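Local coordinates for Exo beta-1,2-glucooligosaccharide sophorohydrolase (non-reducing end) (PDB 5Z06), which catalyses the hydrolysis of beta-1,2-glucan and beta-1,2-glucooligosaccharides, releasing sophorose from the non-reducing end of the chain, at residues I321-S326 with L392-F397; K353-L358 with K421-L426; K360-H365 with T376-A381; K386-D391 with H447-Q452; T466-M471 with H538-G543. All coordinates share one frame; numbering follows the deposited sequence.

Contact 1: I321-S326 with L392-F397; sequences IATGAS and LVETSF
Gly-324 meets Phe-397 at the rim of its ring: the glycine CA lies near the ring plane at one edge, and its closest approach in that residue is to CB, 3.5 Å from Gly-324 CA. One face of the ring takes Val-393 O, which sits 3.3 Å above the plane and is shifted toward the rim. The other flat group, the carboxylate of Glu-394, comes in beside the same glycine, with OE1 only 2.9 Å from Gly-324 CA. The glutamate chain bends at chi2 (-66°), which folds the carboxylate round toward the start of helix 323-338. Water 1 continues the link: it gives a hydrogen to Glu-394 OE1 at 2.6 Å and accepts one from Ala-325 N at 2.9 Å, so a backbone N-H of the first helical turn is tied to the acid through solvent. Glu-394 OE2 is hydrogen-bonded to a glycerol that probably came from the crystallisation liquor, though such molecules often mark pockets. A side chain at Gly-324 would point straight at the acid, and its absence lets the two backbones come this close. Thr-323 crosses Glu-394 at about a right angle, OG1 resting 3.3 Å from Glu-394 CB while the hydroxyl is hydrogen-bonded to Ser-369 O and His-370 O. The contact thus joins the start of helix 323-338, where strand 320-322 ends, to the first turns of helix 392-408. Strand 371-373 flanks the first segment, and helix 467-475 packs against the second through Ile-468 and Thr-469.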
# COMPACT_ATOMS: atom_id res chain seq x y z
N ILE A 321 -6.03 -1.20 -12.29
CA ILE A 321 -4.71 -0.58 -12.30
C ILE A 321 -4.81 0.91 -12.12
O ILE A 321 -5.82 1.53 -12.42
CB ILE A 321 -3.87 -0.98 -13.53
CG1 ILE A 321 -4.45 -0.49 -14.86
CG2 ILE A 321 -3.67 -2.47 -13.53
CD1 ILE A 321 -3.85 0.81 -15.34
N ALA A 322 -3.77 1.45 -11.51
CA ALA A 322 -3.65 2.88 -11.28
C ALA A 322 -2.61 3.35 -12.29
O ALA A 322 -1.52 2.81 -12.36
CB ALA A 322 -3.19 3.16 -9.86
N THR A 323 -2.98 4.34 -13.10
CA THR A 323 -2.14 4.75 -14.19
C THR A 323 -0.92 5.51 -13.75
O THR A 323 0.13 5.35 -14.35
CB THR A 323 -2.95 5.60 -15.17
OG1 THR A 323 -3.61 6.62 -14.43
CG2 THR A 323 -3.97 4.72 -15.86
N GLY A 324 -1.04 6.35 -12.72
CA GLY A 324 0.15 7.04 -12.19
C GLY A 324 1.18 6.10 -11.57
O GLY A 324 2.36 6.16 -11.89
N ALA A 325 0.70 5.23 -10.68
CA ALA A 325 1.53 4.19 -10.11
C ALA A 325 2.13 3.31 -11.18
O ALA A 325 3.23 2.78 -11.03
CB ALA A 325 0.68 3.35 -9.18
N SER A 326 1.39 3.13 -12.26
CA SER A 326 1.86 2.33 -13.37
C SER A 326 3.01 2.97 -14.07
O SER A 326 3.95 2.29 -14.48
CB SER A 326 0.71 2.05 -14.35
OG SER A 326 -0.18 1.14 -13.77
N LEU A 392 -5.34 14.09 -15.48
CA LEU A 392 -4.18 14.59 -16.18
C LEU A 392 -2.91 14.36 -15.37
O LEU A 392 -1.83 14.24 -15.94
CB LEU A 392 -4.35 16.07 -16.52
CG LEU A 392 -3.36 16.60 -17.56
CD1 LEU A 392 -3.71 16.04 -18.92
CD2 LEU A 392 -3.35 18.11 -17.59
N VAL A 393 -3.03 14.35 -14.05
CA VAL A 393 -1.85 14.22 -13.22
C VAL A 393 -1.36 12.78 -13.32
O VAL A 393 -0.16 12.55 -13.48
CB VAL A 393 -2.12 14.61 -11.76
CG1 VAL A 393 -0.90 14.32 -10.90
CG2 VAL A 393 -2.51 16.09 -11.67
N GLU A 394 -2.30 11.85 -13.25
CA GLU A 394 -2.03 10.42 -13.36
C GLU A 394 -1.49 10.13 -14.75
O GLU A 394 -0.50 9.39 -14.90
CB GLU A 394 -3.30 9.61 -13.07
CG GLU A 394 -3.85 9.79 -11.66
CD GLU A 394 -2.94 9.26 -10.57
OE1 GLU A 394 -2.12 8.38 -10.87
OE2 GLU A 394 -3.03 9.75 -9.43
N THR A 395 -2.11 10.75 -15.75
CA THR A 395 -1.63 10.70 -17.12
C THR A 395 -0.21 11.17 -17.21
O THR A 395 0.62 10.50 -17.81
CB THR A 395 -2.52 11.53 -18.08
OG1 THR A 395 -3.80 10.94 -18.12
CG2 THR A 395 -1.97 11.56 -19.50
N SER A 396 0.10 12.30 -16.59
CA SER A 396 1.49 12.78 -16.57
C SER A 396 2.46 11.80 -15.91
O SER A 396 3.58 11.63 -16.40
CB SER A 396 1.62 14.14 -15.92
OG SER A 396 1.48 14.09 -14.53
N PHE A 397 2.04 11.18 -14.80
CA PHE A 397 2.88 10.20 -14.12
C PHE A 397 3.09 8.99 -15.02
O PHE A 397 4.18 8.45 -15.09
CB PHE A 397 2.29 9.79 -12.77
CG PHE A 397 2.22 10.92 -11.75
CD1 PHE A 397 3.12 11.98 -11.75
CD2 PHE A 397 1.26 10.87 -10.75
CE1 PHE A 397 3.04 12.99 -10.78
CE2 PHE A 397 1.17 11.87 -9.78
CZ PHE A 397 2.06 12.93 -9.79
O HOH W 1 -1.77 6.16 -9.60

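Contact 2: K353-L358 with K421-L426; sequences KITSFL and KSIDNL
Thr-355 packs on Ser-422 and Ile-423 where two helices run side by side. Helices 344-360 and 414-428 point roughly the same way, their short segments 34° apart with axes 9.8 Å from each other, an arrangement consistent with the (alpha/alpha)6 barrel expected of this family. Thr-355 has the most surface buried here. Its OG1 stands between the backbone N and the carbonyl carbon (chi1 58°), where it bonds back to Phe-351 O of its own helix and leaves the carbon atoms to face the partner. The Thr-355 and Ile-423 side chains cross at about a right angle, with Thr-355 CG2 3.8 Å from Ile-423 CG1. Ser-422 OG lies 3.3 Å from Thr-355 CB, but its hydrogen bond is to OE2 of Glu-359, the residue just after 353-358, on the facing helix. One turn further along, Leu-426 takes over as the main side chain of the second helix. Helix 392-408 packs against both segments: Leu-398 and Leu-402 touch Leu-358, and Phe-399 touches Leu-426. What holds the segments together is therefore mainly van der Waals packing, part of it against polar atoms that bond elsewhere. At the far end, Leu-426 CD1 stands 3.9 Å from Leu-358 CB and Leu-426 CD2 3.6 Å from Leu-358 O.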
# COMPACT_ATOMS: atom_id res chain seq x y z
N LYS A 353 2.94 -5.83 -23.99
CA LYS A 353 1.64 -5.94 -23.34
C LYS A 353 1.17 -4.57 -22.80
O LYS A 353 0.04 -4.16 -23.07
CB LYS A 353 1.68 -7.00 -22.24
CG LYS A 353 0.55 -6.90 -21.24
CD LYS A 353 0.73 -7.90 -20.12
CE LYS A 353 0.45 -9.32 -20.58
NZ LYS A 353 0.96 -10.20 -19.50
N ILE A 354 2.04 -3.88 -22.06
CA ILE A 354 1.69 -2.56 -21.50
C ILE A 354 1.22 -1.61 -22.59
O ILE A 354 0.16 -1.00 -22.48
CB ILE A 354 2.88 -1.93 -20.76
CG1 ILE A 354 3.05 -2.62 -19.41
CG2 ILE A 354 2.67 -0.43 -20.56
CD1 ILE A 354 4.33 -2.25 -18.71
N THR A 355 2.03 -1.47 -23.63
CA THR A 355 1.71 -0.58 -24.72
C THR A 355 0.46 -0.99 -25.51
O THR A 355 -0.34 -0.11 -25.83
CB THR A 355 2.91 -0.30 -25.63
OG1 THR A 355 3.45 -1.51 -26.18
CG2 THR A 355 3.96 0.44 -24.84
N SER A 356 0.24 -2.29 -25.74
CA SER A 356 -1.00 -2.72 -26.43
C SER A 356 -2.20 -2.42 -25.59
O SER A 356 -3.21 -1.97 -26.10
CB SER A 356 -1.02 -4.21 -26.77
OG SER A 356 -0.02 -4.46 -27.73
N PHE A 357 -2.09 -2.68 -24.29
CA PHE A 357 -3.17 -2.36 -23.39
C PHE A 357 -3.49 -0.86 -23.36
O PHE A 357 -4.64 -0.46 -23.38
CB PHE A 357 -2.84 -2.84 -21.97
CG PHE A 357 -3.82 -2.34 -20.97
CD1 PHE A 357 -5.08 -2.93 -20.88
CD2 PHE A 357 -3.53 -1.24 -20.17
CE1 PHE A 357 -6.02 -2.45 -19.99
CE2 PHE A 357 -4.46 -0.76 -19.27
CZ PHE A 357 -5.71 -1.37 -19.18
N LEU A 358 -2.45 -0.04 -23.25
CA LEU A 358 -2.65 1.40 -23.17
C LEU A 358 -3.18 1.94 -24.48
O LEU A 358 -4.01 2.85 -24.48
CB LEU A 358 -1.38 2.13 -22.76
CG LEU A 358 -0.96 1.90 -21.31
CD1 LEU A 358 0.47 2.41 -21.14
CD2 LEU A 358 -1.90 2.59 -20.35
N LYS A 421 7.23 3.12 -31.16
CA LYS A 421 6.13 3.56 -32.02
C LYS A 421 4.88 3.85 -31.20
O LYS A 421 4.25 4.90 -31.32
CB LYS A 421 5.78 2.49 -33.08
CG LYS A 421 6.45 2.65 -34.45
CD LYS A 421 5.72 1.89 -35.59
CE LYS A 421 6.51 0.72 -36.21
NZ LYS A 421 6.46 -0.59 -35.46
N SER A 422 4.51 2.87 -30.39
CA SER A 422 3.30 2.92 -29.62
C SER A 422 3.32 4.05 -28.61
O SER A 422 2.39 4.85 -28.54
CB SER A 422 3.11 1.59 -28.92
OG SER A 422 1.99 1.65 -28.07
N ILE A 423 4.41 4.14 -27.87
CA ILE A 423 4.58 5.22 -26.94
C ILE A 423 4.61 6.58 -27.63
O ILE A 423 4.01 7.51 -27.12
CB ILE A 423 5.85 5.03 -26.08
CG1 ILE A 423 5.65 3.85 -25.12
CG2 ILE A 423 6.15 6.31 -25.28
CD1 ILE A 423 6.92 3.24 -24.58
N ASP A 424 5.29 6.72 -28.76
CA ASP A 424 5.35 8.03 -29.41
C ASP A 424 3.95 8.47 -29.76
O ASP A 424 3.61 9.63 -29.55
CB ASP A 424 6.20 8.02 -30.69
CG ASP A 424 7.66 7.75 -30.41
OD1 ASP A 424 8.11 7.87 -29.25
OD2 ASP A 424 8.35 7.37 -31.37
N ASN A 425 3.13 7.55 -30.27
CA ASN A 425 1.76 7.86 -30.68
C ASN A 425 0.83 8.14 -29.49
O ASN A 425 0.08 9.13 -29.50
CB ASN A 425 1.21 6.77 -31.62
CG ASN A 425 1.71 6.97 -33.04
OD1 ASN A 425 1.60 8.06 -33.59
ND2 ASN A 425 2.29 5.93 -33.63
N LEU A 426 0.89 7.29 -28.47
CA LEU A 426 0.19 7.56 -27.22
C LEU A 426 0.56 8.93 -26.65
O LEU A 426 -0.32 9.74 -26.33
CB LEU A 426 0.49 6.46 -26.20
CG LEU A 426 -0.28 5.16 -26.39
CD1 LEU A 426 0.40 4.04 -25.61
CD2 LEU A 426 -1.72 5.30 -25.92

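Contact 3: K360-H365 with T376-A381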
# COMPACT_ATOMS: atom_id res chain seq x y z
N LYS A 360 -5.32 0.37 -26.25
CA LYS A 360 -6.73 0.05 -26.19
C LYS A 360 -7.49 0.73 -25.07
O LYS A 360 -8.69 0.76 -25.10
CB LYS A 360 -6.90 -1.45 -26.05
CG LYS A 360 -6.43 -2.22 -27.28
CD LYS A 360 -6.71 -3.71 -27.14
CE LYS A 360 -5.96 -4.34 -25.97
NZ LYS A 360 -5.93 -5.84 -26.02
N ALA A 361 -6.80 1.23 -24.05
CA ALA A 361 -7.50 1.81 -22.92
C ALA A 361 -8.30 3.06 -23.34
O ALA A 361 -7.90 3.77 -24.27
CB ALA A 361 -6.52 2.17 -21.83
N ASP A 362 -9.41 3.32 -22.65
CA ASP A 362 -10.16 4.58 -22.83
C ASP A 362 -9.22 5.78 -22.75
O ASP A 362 -8.34 5.85 -21.86
CB ASP A 362 -11.22 4.80 -21.74
CG ASP A 362 -12.34 3.79 -21.77
OD1 ASP A 362 -12.56 3.17 -22.84
OD2 ASP A 362 -12.99 3.63 -20.70
N LYS A 363 -9.39 6.70 -23.69
CA LYS A 363 -8.72 7.98 -23.67
C LYS A 363 -9.75 9.06 -23.46
O LYS A 363 -10.93 8.89 -23.78
CB LYS A 363 -7.98 8.26 -24.98
CG LYS A 363 -7.02 7.19 -25.42
CD LYS A 363 -6.09 6.77 -24.29
CE LYS A 363 -5.00 5.88 -24.83
NZ LYS A 363 -5.59 4.70 -25.50
N PHE A 364 -9.27 10.17 -22.91
CA PHE A 364 -10.10 11.32 -22.59
C PHE A 364 -9.30 12.50 -23.05
O PHE A 364 -8.42 13.00 -22.34
CB PHE A 364 -10.40 11.32 -21.10
CG PHE A 364 -11.07 10.06 -20.65
CD1 PHE A 364 -12.44 9.86 -20.88
CD2 PHE A 364 -10.31 9.02 -20.07
CE1 PHE A 364 -13.05 8.68 -20.49
CE2 PHE A 364 -10.91 7.84 -19.69
CZ PHE A 364 -12.28 7.66 -19.89
N HIS A 365 -9.55 12.88 -24.31
CA HIS A 365 -8.66 13.75 -25.06
C HIS A 365 -7.19 13.26 -24.98
O HIS A 365 -6.24 14.00 -24.65
CB HIS A 365 -8.90 15.21 -24.65
CG HIS A 365 -10.21 15.72 -25.16
ND1 HIS A 365 -10.37 16.20 -26.44
CD2 HIS A 365 -11.45 15.70 -24.62
CE1 HIS A 365 -11.63 16.53 -26.63
NE2 HIS A 365 -12.31 16.23 -25.54
N THR A 376 -10.21 -4.99 -19.19
CA THR A 376 -11.09 -4.41 -20.23
C THR A 376 -10.61 -3.13 -20.92
O THR A 376 -11.15 -2.80 -21.98
CB THR A 376 -12.48 -4.13 -19.65
OG1 THR A 376 -12.42 -3.04 -18.72
CG2 THR A 376 -13.04 -5.38 -18.97
N GLY A 377 -9.65 -2.41 -20.34
CA GLY A 377 -9.28 -1.09 -20.83
C GLY A 377 -10.27 -0.00 -20.42
O GLY A 377 -10.10 1.16 -20.81
N LYS A 378 -11.28 -0.36 -19.63
CA LYS A 378 -12.35 0.57 -19.28
C LYS A 378 -11.97 1.28 -17.99
O LYS A 378 -11.47 0.66 -17.03
CB LYS A 378 -13.70 -0.13 -19.08
CG LYS A 378 -14.28 -0.85 -20.31
CD LYS A 378 -14.36 0.02 -21.55
CE LYS A 378 -15.19 1.29 -21.30
NZ LYS A 378 -15.15 2.19 -22.49
N THR A 379 -12.20 2.58 -17.98
CA THR A 379 -12.02 3.40 -16.81
C THR A 379 -12.88 2.88 -15.65
O THR A 379 -13.99 2.40 -15.85
CB THR A 379 -12.33 4.84 -17.16
OG1 THR A 379 -11.26 5.31 -17.99
CG2 THR A 379 -12.49 5.76 -15.91
N VAL A 380 -12.31 2.95 -14.46
CA VAL A 380 -13.01 2.60 -13.24
C VAL A 380 -13.12 3.91 -12.48
O VAL A 380 -12.12 4.58 -12.26
CB VAL A 380 -12.24 1.54 -12.41
CG1 VAL A 380 -12.94 1.25 -11.09
CG2 VAL A 380 -12.05 0.27 -13.23
N ALA A 381 -14.34 4.27 -12.09
CA ALA A 381 -14.61 5.49 -11.35
C ALA A 381 -14.45 5.19 -9.86
O ALA A 381 -15.36 5.36 -9.05
CB ALA A 381 -16.00 6.00 -11.70
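Asp-362 sets its CG anti to its own carbonyl carbon (chi1 -65°), which swings the carboxylate toward the facing loop, and Lys-378 bends at both chi2 (-53°) and chi3, curling its ammonium back to meet it. The salt bridge runs from Lys-378 NZ to Asp-362 OD1 at 2.8 Å, on the syn side and a little out of the carboxylate plane, with a weak second bond from NZ to Asp-362 OD2 at 3.2 Å. OD2 also accepts from the backbone: Thr-379 N reaches Asp-362 OD2 at 3.0 Å from well above the carboxylate plane, yet along a nearly straight N-H (170°). The backbone adds a bond: Asp-362 N donates to Gly-377 O at 2.9 Å. Gly-377 has a positive phi, which favours glycine. Thr-376 OG1 accepts from Lys-378 N in an ST turn, just ahead of the salt-bridging side chain. Thr-379 meets Phe-364 tip to tip, its OG1 in the ring plane at the edge, 3.1 Å from Phe-364 CE2, and hydrogen-bonded to Ser-369 OG. An alanine in place of Asp-362 would probably leave the Lys-378 ammonium without its mate and free to swing away, and Thr-379 N without this acceptor. The loops after helix 344-360 and strand 371-373 are thus joined in a partly buried contact. One carboxylate ties together a charge and a backbone N-H, so the ionised aspartate is likely to be the favoured form.

Contact 4: K386-D391 with H447-Q452; sequences KDNGGD and HWSPDQ
Gly-390 and Trp-448 form an antiparallel hydrogen-bonded pair and Asp-391 and His-447 the non-hydrogen-bonded pair beside it, with Trp-448 N giving to Gly-390 O at 3.1 Å and a weak return bond from Gly-390 N to Trp-448 O at 2.7 Å. Next to the strand pair both chains are loop, still close at Gly-389 and Ser-449, and Asn-388 bridges them. Its CG stands between the backbone N and the carbonyl carbon (chi1 74°), putting the amide against segment 447-452. Asn-388 OD1 takes a short 2.5 Å bond from Ser-449 OG, in the carbonyl plane and on a lone pair. The other end of the amide, Asn-388 ND2, gives to Asp-451 OD1 at 2.9 Å from above the carboxylate plane. Gln-452 NE2 grips Asp-451 OD1 from the opposite face at 2.8 Å. Ser-449 OG in turn accepts from Gln-452 N at 2.8 Å. An alanine in place of Asn-388 would probably leave the Ser-449 hydroxyl without its acceptor and Asp-451 OD1 one donor short, with the loop looser as a result. Elsewhere, His-447 turns its ring at 75° to the carboxylate of Asp-387, whose OD1 lies 3.3 Å from His-447 CD2. On the face with Trp-448, aromatic neighbours His-365 and Trp-434 meet the indole edge-to-face. Asp-391 ends the strand as the N-cap of helix 392-408, its OD1 accepting from Glu-394 N. The Ser-449 hydroxyl, accepting from backbone N atoms two and three residues on, makes an ST turn and an ST motif that shape the loop after the small antiparallel strand pair.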
# COMPACT_ATOMS: atom_id res chain seq x y z
N LYS A 386 -17.92 11.15 -10.40
CA LYS A 386 -17.38 12.32 -11.09
C LYS A 386 -16.02 12.06 -11.73
O LYS A 386 -15.68 12.65 -12.76
CB LYS A 386 -17.29 13.51 -10.14
CG LYS A 386 -18.64 13.91 -9.57
CD LYS A 386 -18.54 15.11 -8.66
CE LYS A 386 -19.93 15.52 -8.24
NZ LYS A 386 -19.83 16.57 -7.21
N ASP A 387 -15.25 11.15 -11.14
CA ASP A 387 -13.90 10.92 -11.59
C ASP A 387 -13.90 9.73 -12.50
O ASP A 387 -13.29 8.68 -12.20
CB ASP A 387 -12.90 10.75 -10.44
CG ASP A 387 -11.47 10.58 -10.92
OD1 ASP A 387 -11.16 11.03 -12.06
OD2 ASP A 387 -10.67 9.98 -10.18
N ASN A 388 -14.54 9.91 -13.63
CA ASN A 388 -14.83 8.80 -14.54
C ASN A 388 -14.22 9.03 -15.91
O ASN A 388 -14.62 8.40 -16.88
CB ASN A 388 -16.33 8.62 -14.62
CG ASN A 388 -17.02 9.70 -15.43
OD1 ASN A 388 -16.56 10.85 -15.49
ND2 ASN A 388 -18.10 9.32 -16.12
N GLY A 389 -13.25 9.93 -15.99
CA GLY A 389 -12.65 10.32 -17.25
C GLY A 389 -11.18 10.57 -17.05
O GLY A 389 -10.54 9.88 -16.24
N GLY A 390 -10.64 11.55 -17.77
CA GLY A 390 -9.22 11.83 -17.66
C GLY A 390 -8.77 12.34 -16.29
O GLY A 390 -9.47 13.12 -15.63
N ASP A 391 -7.62 11.85 -15.86
CA ASP A 391 -6.87 12.40 -14.75
C ASP A 391 -5.52 12.80 -15.30
O ASP A 391 -4.64 11.94 -15.58
CB ASP A 391 -6.72 11.39 -13.64
CG ASP A 391 -6.04 11.96 -12.43
OD1 ASP A 391 -5.05 12.72 -12.58
OD2 ASP A 391 -6.49 11.61 -11.31
N HIS A 447 -8.87 17.06 -13.97
CA HIS A 447 -9.78 16.04 -14.49
C HIS A 447 -10.60 16.54 -15.64
O HIS A 447 -10.91 17.72 -15.72
CB HIS A 447 -10.75 15.56 -13.40
CG HIS A 447 -10.11 15.16 -12.10
ND1 HIS A 447 -9.94 16.04 -11.06
CD2 HIS A 447 -9.69 13.95 -11.64
CE1 HIS A 447 -9.41 15.41 -10.03
NE2 HIS A 447 -9.25 14.14 -10.35
N TRP A 448 -11.01 15.61 -16.50
CA TRP A 448 -12.09 15.89 -17.45
C TRP A 448 -12.92 14.65 -17.60
O TRP A 448 -12.39 13.59 -17.89
CB TRP A 448 -11.57 16.31 -18.83
CG TRP A 448 -12.71 16.50 -19.80
CD1 TRP A 448 -13.53 17.56 -19.86
CD2 TRP A 448 -13.15 15.59 -20.81
NE1 TRP A 448 -14.47 17.39 -20.85
CE2 TRP A 448 -14.26 16.19 -21.45
CE3 TRP A 448 -12.73 14.33 -21.24
CZ2 TRP A 448 -14.95 15.59 -22.51
CZ3 TRP A 448 -13.42 13.71 -22.29
CH2 TRP A 448 -14.52 14.35 -22.92
N SER A 449 -14.23 14.80 -17.40
CA SER A 449 -15.18 13.68 -17.48
C SER A 449 -15.89 13.67 -18.83
O SER A 449 -16.34 14.71 -19.27
CB SER A 449 -16.22 13.79 -16.37
OG SER A 449 -17.34 12.98 -16.65
N PRO A 450 -16.00 12.50 -19.49
CA PRO A 450 -16.69 12.43 -20.78
C PRO A 450 -18.14 12.86 -20.70
O PRO A 450 -18.66 13.35 -21.70
CB PRO A 450 -16.61 10.94 -21.15
CG PRO A 450 -16.56 10.26 -19.85
CD PRO A 450 -15.65 11.14 -19.03
N ASP A 451 -18.79 12.66 -19.55
CA ASP A 451 -20.21 13.00 -19.42
C ASP A 451 -20.51 14.17 -18.48
O ASP A 451 -21.60 14.73 -18.54
CB ASP A 451 -21.04 11.77 -19.04
CG ASP A 451 -20.64 11.13 -17.71
OD1 ASP A 451 -19.69 11.58 -17.02
OD2 ASP A 451 -21.31 10.14 -17.35
N GLN A 452 -19.55 14.50 -17.61
CA GLN A 452 -19.70 15.57 -16.64
C GLN A 452 -18.67 16.67 -16.84
O GLN A 452 -18.56 17.56 -16.00
CB GLN A 452 -19.60 15.00 -15.23
CG GLN A 452 -20.64 13.95 -14.92
CD GLN A 452 -20.19 12.99 -13.84
OE1 GLN A 452 -20.25 13.31 -12.65
NE2 GLN A 452 -19.73 11.80 -14.24

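Contact 5: T466-M471 with H538-G543; sequences TMITYM and HYSYLG
Met-467 runs out from its helix toward Tyr-541, and every atom of its side chain comes near Tyr-541 OH. CB comes first, 3.5 Å from Tyr-541 OH. The chain then leaves with CG anti to the backbone N (chi1 175°), and CG lies 3.9 Å from the same Tyr-541 OH. SD is the main point of touch, at 3.1 Å from Tyr-541 OH. The sulfur sits at the edge of the ring, 4.9 Å from the ring centroid and 77° off its normal, which makes this an edge-on Met-aromatic contact. A bend at chi3 (-67°) turns the methyl, leaving Met-467 CE 3.2 Å from Tyr-541 OH. All four side-chain atoms thus gather round the hydroxyl end; the two side chains cross at about a right angle. Water 2 fits beside them, bonded to Tyr-541 OH and accepting from Met-467 N. Next to this, Ser-540 OG takes the N-H of Ile-468 at 2.9 Å, in the first turn of the helix, and is also hydrogen-bonded to Glu-465 O just before the helix starts. Ile-468 CG2 lies 3.3 Å from Ser-540 OG, packing carbon round the polar atom. Helix 467-475 is thereby fastened at its N-terminal end to the loop that leads to helix 556-573. Helix 392-408 backs Ile-468 through Ser-396, Phe-397 and Gln-400, while Tyr-486 and Trp-490 of helix 485-490 pack on Met-467.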
# COMPACT_ATOMS: atom_id res chain seq x y z
N THR A 466 2.37 17.96 -8.83
CA THR A 466 1.94 18.01 -10.20
C THR A 466 2.88 18.78 -11.12
O THR A 466 2.47 19.12 -12.23
CB THR A 466 0.52 18.61 -10.32
OG1 THR A 466 0.56 20.03 -10.17
CG2 THR A 466 -0.41 17.99 -9.27
N MET A 467 4.13 19.04 -10.72
CA MET A 467 5.04 19.77 -11.63
C MET A 467 5.19 19.08 -13.00
O MET A 467 5.24 19.76 -14.03
CB MET A 467 6.43 19.96 -11.03
CG MET A 467 7.41 20.62 -12.01
SD MET A 467 9.03 20.97 -11.33
CE MET A 467 8.67 22.24 -10.13
N ILE A 468 5.28 17.76 -12.98
CA ILE A 468 5.53 16.98 -14.19
C ILE A 468 4.34 17.03 -15.13
O ILE A 468 4.49 16.84 -16.32
CB ILE A 468 5.89 15.50 -13.87
CG1 ILE A 468 6.53 14.81 -15.07
CG2 ILE A 468 4.67 14.69 -13.41
CD1 ILE A 468 7.96 15.19 -15.29
N THR A 469 3.15 17.26 -14.56
CA THR A 469 1.93 17.49 -15.35
C THR A 469 2.08 18.73 -16.23
O THR A 469 1.75 18.72 -17.43
CB THR A 469 0.70 17.62 -14.44
OG1 THR A 469 0.76 16.63 -13.39
CG2 THR A 469 -0.56 17.45 -15.25
N TYR A 470 2.61 19.79 -15.65
CA TYR A 470 2.92 20.99 -16.43
C TYR A 470 4.10 20.76 -17.34
O TYR A 470 4.08 21.18 -18.48
CB TYR A 470 3.17 22.20 -15.54
CG TYR A 470 1.89 22.81 -15.07
CD1 TYR A 470 1.28 22.38 -13.90
CD2 TYR A 470 1.27 23.82 -15.82
CE1 TYR A 470 0.11 22.96 -13.47
CE2 TYR A 470 0.09 24.39 -15.40
CZ TYR A 470 -0.48 23.96 -14.23
OH TYR A 470 -1.66 24.53 -13.83
N MET A 471 5.11 20.08 -16.84
CA MET A 471 6.28 19.81 -17.64
C MET A 471 5.85 19.08 -18.90
O MET A 471 6.15 19.54 -19.99
CB MET A 471 7.29 18.96 -16.89
CG MET A 471 7.94 19.70 -15.75
SD MET A 471 9.21 20.82 -16.34
CE MET A 471 8.93 22.09 -15.13
N HIS A 538 9.06 13.34 -4.98
CA HIS A 538 9.30 12.05 -5.58
C HIS A 538 8.67 11.99 -6.96
O HIS A 538 9.38 11.91 -7.95
CB HIS A 538 8.73 10.93 -4.70
CG HIS A 538 9.37 10.87 -3.36
ND1 HIS A 538 8.74 10.29 -2.27
CD2 HIS A 538 10.56 11.33 -2.91
CE1 HIS A 538 9.51 10.43 -1.20
NE2 HIS A 538 10.63 11.04 -1.57
N TYR A 539 7.34 12.07 -7.01
CA TYR A 539 6.58 11.64 -8.18
C TYR A 539 6.95 12.39 -9.45
O TYR A 539 7.16 11.77 -10.47
CB TYR A 539 5.10 11.79 -7.96
CG TYR A 539 4.49 10.92 -6.89
CD1 TYR A 539 5.21 9.94 -6.22
CD2 TYR A 539 3.14 11.03 -6.60
CE1 TYR A 539 4.60 9.15 -5.27
CE2 TYR A 539 2.52 10.24 -5.66
CZ TYR A 539 3.26 9.31 -4.98
OH TYR A 539 2.63 8.53 -4.04
N SER A 540 7.04 13.71 -9.36
CA SER A 540 7.43 14.53 -10.52
C SER A 540 8.92 14.50 -10.82
O SER A 540 9.37 15.17 -11.76
CB SER A 540 6.99 16.01 -10.34
OG SER A 540 5.62 16.15 -10.60
N TYR A 541 9.68 13.76 -10.01
CA TYR A 541 11.12 13.76 -10.06
C TYR A 541 11.70 12.36 -10.19
O TYR A 541 12.87 12.12 -9.87
CB TYR A 541 11.68 14.51 -8.83
CG TYR A 541 10.98 15.84 -8.73
CD1 TYR A 541 11.28 16.87 -9.63
CD2 TYR A 541 9.95 16.03 -7.83
CE1 TYR A 541 10.60 18.06 -9.60
CE2 TYR A 541 9.26 17.23 -7.80
CZ TYR A 541 9.60 18.24 -8.69
OH TYR A 541 8.89 19.41 -8.65
N LEU A 542 10.88 11.44 -10.68
CA LEU A 542 11.35 10.10 -10.99
C LEU A 542 12.12 10.13 -12.28
O LEU A 542 13.13 9.44 -12.43
CB LEU A 542 10.19 9.13 -11.12
CG LEU A 542 9.38 9.03 -9.83
CD1 LEU A 542 8.27 8.02 -10.01
CD2 LEU A 542 10.23 8.63 -8.64
N GLY A 543 11.60 10.93 -13.22
CA GLY A 543 12.14 11.05 -14.58
C GLY A 543 12.73 12.42 -14.76
O GLY A 543 13.89 12.55 -15.08
O HOH W 2 5.97 18.25 -8.23

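Overall arrangement
Contacts 1, 2 and 5 are buried and each involves at least one helix, while contacts 3 and 4 lie partly exposed at loops. Helix 392-408 links four of them: it supplies one side of contact 1, backs contacts 2 and 5, and follows directly on strand 390-391 of contact 4. Contact 2 is helix packing; contacts 1 and 5 both meet backbone N-H groups at a helix start, contact 1 through a water and contact 5 through a serine, with a Met-aromatic contact beside it. Charged and amide groups carry contacts 3 and 4. Phe-364 of contact 3 packs on Gly-389 and Gly-390 of contact 4, joining the two loop regions.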